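Local coordinates for methyltransferase domain-containing protein (Deinococcus radiodurans, PDB 3M33) that is of unknown function but carries a methyltransferase-like domain and may transfer methyl groups, at residues 46-59 with 69-83. Residues are numbered along the deposited sequence; the frame is centred on the assembly and turned at random.
Sequences LTPQTRVLEAGCGH and QAARWAAYDFSPELL. With SO4 (sulfate ion), chain J.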
loop_
_atom_site.group_PDB
_atom_site.type_symbol
_atom_site.label_atom_id
_atom_site.label_comp_id
_atom_site.label_asym_id
_atom_site.label_seq_id
_atom_site.Cartn_x
_atom_site.Cartn_y
_atom_site.Cartn_z
ATOM N N LEU A 46 -1.517 9.648 13.773
ATOM C CA LEU A 46 -0.805 8.833 14.765
ATOM C C LEU A 46 -0.547 9.606 16.060
ATOM O O LEU A 46 -0.002 10.703 16.029
ATOM C CB LEU A 46 0.529 8.333 14.192
ATOM C CG LEU A 46 0.392 7.394 12.984
ATOM C CD1 LEU A 46 1.728 7.095 12.361
ATOM C CD2 LEU A 46 -0.287 6.119 13.421
ATOM N N THR A 47 -0.932 9.024 17.190
ATOM C CA THR A 47 -0.610 9.597 18.494
ATOM C C THR A 47 -0.065 8.488 19.383
ATOM O O THR A 47 -0.243 7.314 19.065
ATOM C CB THR A 47 -1.859 10.190 19.177
ATOM O OG1 THR A 47 -2.647 9.130 19.740
ATOM C CG2 THR A 47 -2.683 10.985 18.176
ATOM N N PRO A 48 0.584 8.849 20.507
ATOM C CA PRO A 48 1.135 7.826 21.408
ATOM C C PRO A 48 0.045 6.981 22.066
ATOM O O PRO A 48 0.373 6.070 22.811
ATOM C CB PRO A 48 1.878 8.644 22.476
ATOM C CG PRO A 48 2.047 10.009 21.895
ATOM C CD PRO A 48 0.873 10.215 20.986
ATOM N N GLN A 49 -1.226 7.279 21.805
ATOM C CA GLN A 49 -2.314 6.424 22.270
ATOM C C GLN A 49 -2.892 5.532 21.158
ATOM O O GLN A 49 -3.719 4.678 21.425
ATOM C CB GLN A 49 -3.442 7.272 22.877
ATOM C CG GLN A 49 -3.068 8.022 24.182
ATOM C CD GLN A 49 -2.127 9.222 23.976
ATOM O OE1 GLN A 49 -2.230 9.956 22.986
ATOM N NE2 GLN A 49 -1.219 9.431 24.931
ATOM N N THR A 50 -2.479 5.733 19.911
ATOM C CA THR A 50 -3.107 5.022 18.782
ATOM C C THR A 50 -2.670 3.564 18.640
ATOM O O THR A 50 -1.476 3.281 18.576
ATOM C CB THR A 50 -2.790 5.717 17.449
ATOM O OG1 THR A 50 -3.177 7.097 17.524
ATOM C CG2 THR A 50 -3.515 5.034 16.310
ATOM N N ARG A 51 -3.641 2.654 18.577
ATOM C CA ARG A 51 -3.393 1.252 18.246
ATOM C C ARG A 51 -3.600 1.031 16.753
ATOM O O ARG A 51 -4.707 1.206 16.235
ATOM C CB ARG A 51 -4.343 0.324 19.010
ATOM C CG ARG A 51 -4.692 0.788 20.419
ATOM C CD ARG A 51 -3.688 0.337 21.436
ATOM N NE ARG A 51 -3.832 -1.072 21.793
ATOM C CZ ARG A 51 -3.063 -1.690 22.690
ATOM N NH1 ARG A 51 -2.103 -1.015 23.319
ATOM N NH2 ARG A 51 -3.250 -2.976 22.960
ATOM N N VAL A 52 -2.541 0.619 16.070
ATOM C CA VAL A 52 -2.569 0.509 14.623
ATOM C C VAL A 52 -2.558 -0.946 14.165
ATOM O O VAL A 52 -1.863 -1.783 14.738
ATOM C CB VAL A 52 -1.379 1.242 13.994
ATOM C CG1 VAL A 52 -1.476 1.202 12.462
ATOM C CG2 VAL A 52 -1.329 2.678 14.487
ATOM N N LEU A 53 -3.354 -1.235 13.143
ATOM C CA LEU A 53 -3.253 -2.480 12.400
ATOM C C LEU A 53 -2.906 -2.164 10.950
ATOM O O LEU A 53 -3.631 -1.419 10.273
ATOM C CB LEU A 53 -4.558 -3.258 12.455
ATOM C CG LEU A 53 -4.521 -4.559 11.649
ATOM C CD1 LEU A 53 -3.609 -5.584 12.340
ATOM C CD2 LEU A 53 -5.914 -5.122 11.513
ATOM N N GLU A 54 -1.792 -2.717 10.475
ATOM C CA GLU A 54 -1.380 -2.525 9.090
ATOM C C GLU A 54 -1.557 -3.803 8.295
ATOM O O GLU A 54 -0.960 -4.825 8.619
ATOM C CB GLU A 54 0.081 -2.080 9.005
ATOM C CG GLU A 54 0.501 -1.724 7.587
ATOM C CD GLU A 54 2.011 -1.731 7.367
ATOM O OE1 GLU A 54 2.785 -1.925 8.333
ATOM O OE2 GLU A 54 2.418 -1.549 6.205
ATOM N N ALA A 55 -2.381 -3.743 7.259
ATOM C CA ALA A 55 -2.575 -4.887 6.371
ATOM C C ALA A 55 -1.517 -4.907 5.269
ATOM O O ALA A 55 -1.286 -3.901 4.582
ATOM C CB ALA A 55 -3.983 -4.854 5.755
ATOM N N GLY A 56 -0.860 -6.049 5.110
ATOM C CA GLY A 56 0.129 -6.231 4.056
ATOM C C GLY A 56 1.416 -5.475 4.311
ATOM O O GLY A 56 1.812 -4.652 3.482
ATOM N N CYS A 57 2.091 -5.766 5.430
ATOM C CA CYS A 57 3.233 -4.939 5.852
ATOM C C CYS A 57 4.512 -5.211 5.063
ATOM O O CYS A 57 5.484 -4.458 5.185
ATOM C CB CYS A 57 3.515 -5.121 7.342
ATOM S SG CYS A 57 3.989 -6.836 7.681
ATOM N N GLY A 58 4.537 -6.280 4.267
ATOM C CA GLY A 58 5.766 -6.593 3.548
ATOM C C GLY A 58 6.951 -6.702 4.505
ATOM O O GLY A 58 6.856 -7.374 5.545
ATOM N N HIS A 59 8.065 -6.046 4.177
ATOM C CA HIS A 59 9.274 -6.153 5.011
ATOM C C HIS A 59 9.330 -5.055 6.088
ATOM O O HIS A 59 10.395 -4.743 6.619
ATOM C CB HIS A 59 10.543 -6.131 4.137
ATOM C CG HIS A 59 10.710 -4.866 3.353
ATOM N ND1 HIS A 59 9.962 -4.587 2.230
ATOM C CD2 HIS A 59 11.515 -3.793 3.545
ATOM C CE1 HIS A 59 10.298 -3.398 1.759
ATOM N NE2 HIS A 59 11.237 -2.893 2.541
ATOM N N GLN A 69 5.595 5.990 16.406
ATOM C CA GLN A 69 4.780 7.158 16.732
ATOM C C GLN A 69 3.464 6.722 17.354
ATOM O O GLN A 69 2.756 7.529 17.951
ATOM C CB GLN A 69 4.538 8.033 15.487
ATOM C CG GLN A 69 5.520 9.178 15.352
ATOM C CD GLN A 69 5.348 9.966 14.060
ATOM O OE1 GLN A 69 5.400 11.200 14.062
ATOM N NE2 GLN A 69 5.145 9.255 12.945
ATOM N N ALA A 70 3.158 5.435 17.237
ATOM C CA ALA A 70 1.911 4.871 17.768
ATOM C C ALA A 70 2.112 4.150 19.107
ATOM O O ALA A 70 3.235 3.836 19.489
ATOM C CB ALA A 70 1.298 3.892 16.734
ATOM N N ALA A 71 1.020 3.879 19.814
ATOM C CA ALA A 71 1.082 3.103 21.049
ATOM C C ALA A 71 1.451 1.665 20.729
ATOM O O ALA A 71 2.206 1.032 21.459
ATOM C CB ALA A 71 -0.275 3.123 21.766
ATOM N N ARG A 72 0.885 1.152 19.639
ATOM C CA ARG A 72 1.155 -0.211 19.184
ATOM C C ARG A 72 0.970 -0.249 17.667
ATOM O O ARG A 72 0.025 0.330 17.148
ATOM C CB ARG A 72 0.201 -1.201 19.859
ATOM C CG ARG A 72 0.409 -2.659 19.441
ATOM C CD ARG A 72 -0.421 -3.621 20.282
ATOM N NE ARG A 72 -0.189 -5.011 19.885
ATOM C CZ ARG A 72 -1.054 -5.743 19.192
ATOM N NH1 ARG A 72 -2.223 -5.222 18.841
ATOM N NH2 ARG A 72 -0.759 -6.997 18.864
ATOM N N TRP A 73 1.885 -0.900 16.961
ATOM C CA TRP A 73 1.738 -1.102 15.520
ATOM C C TRP A 73 1.683 -2.597 15.259
ATOM O O TRP A 73 2.715 -3.267 15.232
ATOM C CB TRP A 73 2.925 -0.491 14.767
ATOM C CG TRP A 73 2.782 -0.423 13.269
ATOM C CD1 TRP A 73 3.023 -1.427 12.360
ATOM C CD2 TRP A 73 2.408 0.729 12.500
ATOM N NE1 TRP A 73 2.808 -0.971 11.086
ATOM C CE2 TRP A 73 2.427 0.348 11.143
ATOM C CE3 TRP A 73 2.059 2.044 12.830
ATOM C CZ2 TRP A 73 2.097 1.229 10.119
ATOM C CZ3 TRP A 73 1.723 2.923 11.801
ATOM C CH2 TRP A 73 1.742 2.510 10.469
ATOM N N ALA A 74 0.481 -3.132 15.095
ATOM C CA ALA A 74 0.342 -4.532 14.716
ATOM C C ALA A 74 0.329 -4.589 13.188
ATOM O O ALA A 74 -0.191 -3.685 12.540
ATOM C CB ALA A 74 -0.945 -5.126 15.304
ATOM N N ALA A 75 0.905 -5.635 12.609
ATOM C CA ALA A 75 1.055 -5.695 11.157
ATOM C C ALA A 75 1.018 -7.148 10.686
ATOM O O ALA A 75 1.473 -8.048 11.408
ATOM C CB ALA A 75 2.364 -5.053 10.756
ATOM N N TYR A 76 0.494 -7.396 9.486
ATOM C CA TYR A 76 0.545 -8.762 8.960
ATOM C C TYR A 76 0.813 -8.869 7.478
ATOM O O TYR A 76 0.461 -7.983 6.700
ATOM C CB TYR A 76 -0.741 -9.533 9.280
ATOM C CG TYR A 76 -1.976 -9.026 8.564
ATOM C CD1 TYR A 76 -2.296 -9.470 7.291
ATOM C CD2 TYR A 76 -2.823 -8.104 9.172
ATOM C CE1 TYR A 76 -3.437 -9.019 6.642
ATOM C CE2 TYR A 76 -3.963 -7.646 8.538
ATOM C CZ TYR A 76 -4.265 -8.106 7.277
ATOM O OH TYR A 76 -5.391 -7.646 6.649
ATOM N N ASP A 77 1.435 -9.978 7.096
ATOM C CA ASP A 77 1.534 -10.364 5.702
ATOM C C ASP A 77 1.641 -11.880 5.581
ATOM O O ASP A 77 1.694 -12.595 6.595
ATOM C CB ASP A 77 2.713 -9.681 5.006
ATOM C CG ASP A 77 2.381 -9.319 3.557
ATOM O OD1 ASP A 77 1.546 -10.040 2.950
ATOM O OD2 ASP A 77 2.918 -8.308 3.045
ATOM N N PHE A 78 1.666 -12.370 4.343
ATOM C CA PHE A 78 1.628 -13.814 4.094
ATOM C C PHE A 78 2.994 -14.513 4.171
ATOM O O PHE A 78 3.123 -15.554 4.807
ATOM C CB PHE A 78 0.983 -14.114 2.738
ATOM C CG PHE A 78 0.969 -15.578 2.392
ATOM C CD1 PHE A 78 -0.011 -16.413 2.903
ATOM C CD2 PHE A 78 1.943 -16.121 1.567
ATOM C CE1 PHE A 78 -0.029 -17.774 2.593
ATOM C CE2 PHE A 78 1.934 -17.479 1.251
ATOM C CZ PHE A 78 0.945 -18.303 1.765
ATOM N N SER A 79 4.002 -13.944 3.518
ATOM C CA SER A 79 5.313 -14.591 3.392
ATOM C C SER A 79 6.098 -14.653 4.704
ATOM O O SER A 79 6.450 -13.622 5.270
ATOM C CB SER A 79 6.154 -13.886 2.330
ATOM O OG SER A 79 7.474 -14.400 2.328
ATOM N N PRO A 80 6.382 -15.870 5.186
ATOM C CA PRO A 80 7.073 -16.064 6.470
ATOM C C PRO A 80 8.474 -15.454 6.472
ATOM O O PRO A 80 8.872 -14.827 7.459
ATOM C CB PRO A 80 7.174 -17.588 6.594
ATOM C CG PRO A 80 6.131 -18.124 5.672
ATOM C CD PRO A 80 6.045 -17.150 4.539
ATOM N N GLU A 81 9.218 -15.621 5.384
ATOM C CA GLU A 81 10.586 -15.123 5.353
ATOM C C GLU A 81 10.568 -13.592 5.337
ATOM O O GLU A 81 11.290 -12.937 6.086
ATOM C CB GLU A 81 11.369 -15.708 4.165
ATOM C CG GLU A 81 11.533 -17.244 4.191
ATOM C CD GLU A 81 12.345 -17.755 5.392
ATOM O OE1 GLU A 81 13.501 -17.317 5.577
ATOM O OE2 GLU A 81 11.831 -18.607 6.150
ATOM N N LEU A 82 9.708 -13.034 4.498
ATOM C CA LEU A 82 9.517 -11.600 4.442
ATOM C C LEU A 82 9.197 -11.036 5.834
ATOM O O LEU A 82 9.742 -10.012 6.240
ATOM C CB LEU A 82 8.404 -11.283 3.452
ATOM C CG LEU A 82 8.301 -9.837 3.011
ATOM C CD1 LEU A 82 9.617 -9.378 2.355
ATOM C CD2 LEU A 82 7.113 -9.690 2.063
ATOM N N LEU A 83 8.345 -11.723 6.583
ATOM C CA LEU A 83 8.043 -11.294 7.942
ATOM C C LEU A 83 9.272 -11.282 8.864
ATOM O O LEU A 83 9.351 -10.456 9.771
ATOM C CB LEU A 83 6.921 -12.125 8.545
ATOM C CG LEU A 83 5.578 -11.978 7.831
ATOM C CD1 LEU A 83 4.524 -12.830 8.525
ATOM C CD2 LEU A 83 5.149 -10.523 7.794
HETATM S S SO4 J . -6.992 3.741 19.685
HETATM O O1 SO4 J . -6.973 5.117 19.170
HETATM O O2 SO4 J . -6.684 3.736 21.119
HETATM O O3 SO4 J . -8.320 3.152 19.485
HETATM O O4 SO4 J . -5.978 2.974 18.994
#
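Val52 and Glu54 use both backbone polar groups on Arg72, Ala74 and Tyr76, pairing strands 51-55 and 72-77 in parallel as the two strands of a beta-alpha-beta unit, connected through helix 61-66, in the Rossmann-like sheet expected of a methyltransferase domain. Val52 N donates to Arg72 O (2.8 Å) and Val52 O accepts from Ala74 N, then Glu54 N reaches Ala74 O and Glu54 O takes Tyr76 N. Arg51, Leu53 and Ala55 make backbone bonds to strand 112-118. Trp73 shares a sheet face with Val52 and Glu54, and CG anti to N (chi1 -170°) swings its indole toward the neighbouring strand. Val52 CG1 sits over the face of its six-membered ring, 3.7 Å from the centroid, a CH-pi contact. The indole N-H is satisfied by the buried Glu54 carboxylate: OE1 lies in the ring plane, 2.9 Å from NE1, and is approached on its anti side, tilted 29° out of the carboxylate plane, which is turned 73° from the ring. On the other sheet face, Ala55 CA packs over the Tyr76 ring, while Arg72 NE forms a salt bridge with Asp94 and NH2 bonds to Leu108 O. Where strand 51-55 ends, Tyr76 O takes a weak bond from Gly56 N and a straighter one from Cys57 N at 3.0 Å, the latter from above the carbonyl plane. This glycine-containing loop is consistent with the cofactor-binding loop of Rossmann-like methyltransferases. Asp77 joins the two strand ends: OD1 accepts from Phe78 N, while OD2, also bonded to Tyr21 OH, receives Gly58 N on its anti lone pair at 2.9 Å.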